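Long-range contact in tyrosine--tRNA ligase, mitochondrial (Emericella nidulans, PDB 5IHX), which probably joins L-tyrosine to its cognate tRNA at the expense of ATP, the crystallised chain carrying the class I catalytic domain with tyrosine bound: residues F102-A107 with S135-L140. Numbering follows the deposited sequence.
Sequences FLLGGA and SMHMQL. With TYR (tyrosine), chain C.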
loop_
_atom_site.group_PDB
_atom_site.type_symbol
_atom_site.label_atom_id
_atom_site.label_comp_id
_atom_site.label_asym_id
_atom_site.label_seq_id
_atom_site.Cartn_x
_atom_site.Cartn_y
_atom_site.Cartn_z
ATOM N N PHE A 102 -7.336 0.402 23.802
ATOM C CA PHE A 102 -8.332 0.967 22.902
ATOM C C PHE A 102 -7.607 1.545 21.703
ATOM O O PHE A 102 -6.810 2.473 21.848
ATOM C CB PHE A 102 -9.159 2.058 23.594
ATOM C CG PHE A 102 -9.924 1.582 24.797
ATOM C CD1 PHE A 102 -11.301 1.452 24.744
ATOM C CD2 PHE A 102 -9.273 1.269 25.979
ATOM C CE1 PHE A 102 -12.016 1.022 25.844
ATOM C CE2 PHE A 102 -9.985 0.836 27.084
ATOM C CZ PHE A 102 -11.358 0.713 27.014
ATOM N N LEU A 103 -7.881 1.001 20.523
ATOM C CA LEU A 103 -7.221 1.458 19.307
ATOM C C LEU A 103 -8.141 2.342 18.479
ATOM O O LEU A 103 -9.170 1.889 17.981
ATOM C CB LEU A 103 -6.755 0.268 18.467
ATOM C CG LEU A 103 -6.027 0.635 17.172
ATOM C CD1 LEU A 103 -4.708 1.322 17.481
ATOM C CD2 LEU A 103 -5.808 -0.594 16.315
ATOM N N LEU A 104 -7.756 3.605 18.329
ATOM C CA LEU A 104 -8.505 4.540 17.503
ATOM C C LEU A 104 -7.928 4.508 16.093
ATOM O O LEU A 104 -6.753 4.810 15.882
ATOM C CB LEU A 104 -8.443 5.951 18.095
ATOM C CG LEU A 104 -9.243 7.046 17.385
ATOM C CD1 LEU A 104 -10.729 6.714 17.332
ATOM C CD2 LEU A 104 -9.019 8.381 18.077
ATOM N N GLY A 105 -8.760 4.131 15.131
ATOM C CA GLY A 105 -8.313 3.955 13.762
ATOM C C GLY A 105 -8.281 5.244 12.968
ATOM O O GLY A 105 -8.999 5.378 11.981
ATOM N N GLY A 106 -7.441 6.184 13.383
ATOM C CA GLY A 106 -7.356 7.468 12.712
ATOM C C GLY A 106 -6.936 7.325 11.260
ATOM O O GLY A 106 -7.477 7.996 10.381
ATOM N N ALA A 107 -5.968 6.449 11.009
ATOM C CA ALA A 107 -5.470 6.220 9.657
ATOM C C ALA A 107 -6.419 5.320 8.869
ATOM O O ALA A 107 -6.803 5.641 7.746
ATOM C CB ALA A 107 -4.084 5.608 9.698
ATOM N N SER A 135 -12.746 14.348 18.738
ATOM C CA SER A 135 -13.894 14.155 19.618
ATOM C C SER A 135 -13.959 12.725 20.143
ATOM O O SER A 135 -14.253 12.498 21.316
ATOM C CB SER A 135 -15.194 14.497 18.887
ATOM O OG SER A 135 -15.210 15.857 18.492
ATOM N N MET A 136 -13.684 11.762 19.269
ATOM C CA MET A 136 -13.731 10.356 19.651
ATOM C C MET A 136 -12.597 10.029 20.621
ATOM O O MET A 136 -12.764 9.226 21.538
ATOM C CB MET A 136 -13.634 9.453 18.421
ATOM C CG MET A 136 -13.888 7.980 18.723
ATOM S SD MET A 136 -14.796 7.112 17.425
ATOM C CE MET A 136 -16.385 7.933 17.479
ATOM N N HIS A 137 -11.442 10.653 20.407
ATOM C CA HIS A 137 -10.291 10.460 21.282
ATOM C C HIS A 137 -10.615 10.905 22.709
ATOM O O HIS A 137 -10.298 10.210 23.676
ATOM C CB HIS A 137 -9.082 11.231 20.747
ATOM C CG HIS A 137 -7.838 11.049 21.560
ATOM N ND1 HIS A 137 -6.872 10.119 21.241
ATOM C CD2 HIS A 137 -7.401 11.677 22.677
ATOM C CE1 HIS A 137 -5.893 10.182 22.126
ATOM N NE2 HIS A 137 -6.191 11.118 23.010
ATOM N N MET A 138 -11.251 12.067 22.834
ATOM C CA MET A 138 -11.654 12.584 24.138
ATOM C C MET A 138 -12.665 11.659 24.805
ATOM O O MET A 138 -12.581 11.387 26.004
ATOM C CB MET A 138 -12.259 13.981 24.003
ATOM C CG MET A 138 -11.257 15.077 23.675
ATOM S SD MET A 138 -12.063 16.634 23.239
ATOM C CE MET A 138 -13.068 16.933 24.696
ATOM N N GLN A 139 -13.619 11.173 24.018
ATOM C CA GLN A 139 -14.672 10.313 24.544
ATOM C C GLN A 139 -14.114 8.987 25.046
ATOM O O GLN A 139 -14.584 8.449 26.048
ATOM C CB GLN A 139 -15.739 10.064 23.479
ATOM C CG GLN A 139 -16.872 9.166 23.952
ATOM C CD GLN A 139 -18.006 9.080 22.957
ATOM O OE1 GLN A 139 -17.962 8.291 22.011
ATOM N NE2 GLN A 139 -19.040 9.890 23.173
ATOM N N LEU A 140 -13.112 8.466 24.347
ATOM C CA LEU A 140 -12.485 7.207 24.734
ATOM C C LEU A 140 -11.670 7.377 26.011
ATOM O O LEU A 140 -11.643 6.490 26.866
ATOM C CB LEU A 140 -11.600 6.685 23.601
ATOM C CG LEU A 140 -12.346 6.118 22.389
ATOM C CD1 LEU A 140 -11.404 5.930 21.214
ATOM C CD2 LEU A 140 -13.001 4.793 22.746
HETATM N N TYR C . -12.085 -2.362 11.332
HETATM C CA TYR C . -12.822 -2.150 12.611
HETATM C C TYR C . -14.221 -1.603 12.349
HETATM O O TYR C . -15.145 -1.810 13.137
HETATM C CB TYR C . -12.048 -1.195 13.522
HETATM C CG TYR C . -10.596 -1.568 13.686
HETATM C CD1 TYR C . -10.231 -2.738 14.341
HETATM C CD2 TYR C . -9.588 -0.753 13.187
HETATM C CE1 TYR C . -8.906 -3.084 14.495
HETATM C CE2 TYR C . -8.260 -1.091 13.335
HETATM C CZ TYR C . -7.924 -2.257 13.991
HETATM O OH TYR C . -6.603 -2.601 14.141
HETATM O OXT TYR C . -14.456 -0.935 11.342
#
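Leu-104 carries the contact, its two methyls dividing the helix face between them. CD1 rests against two side chains one helical turn apart: 3.7 Å from CG of Met-136 and 4.0 Å from CD1 of Leu-140. CD2 meets CB of His-137 at 3.9 Å, the side chains crossing at about a right angle, and lies at the edge of the imidazole, near its plane. Leu-104 CG stands anti to the backbone N (chi1 -177°), and chi2 of 59° sets the two methyls. Met-136 starts toward the strand; its chain bends at chi2 and chi3, keeping SD 4.1 Å from Leu-104 CD1 while the methyl CE leads away, so CB, CG and SD do the touching. Two residues back along the strand, the Phe-102 ring approaches Leu-140 obliquely, CD1 to CD2 at 4.2 Å.

All of this is apolar packing, burying 232 Å² in total. Strand 102-104 and helix 135-140 run antiparallel (172°) with axes 10.0 Å apart. Leu-103 turns to the other side of the strand, where its CD2 lies 3.1 Å from OH of the bound tyrosine; one strand thus faces helix and substrate pocket alternately.

Phe-102 also meets the Phe-87 ring, nearly parallel. Helix 126-153 packs on the Rossmann-type sheet where strand 100-104 lies between parallel strands 68-72 and 164-168, Leu-140 touching Val-72 of one and Leu-166 of the other.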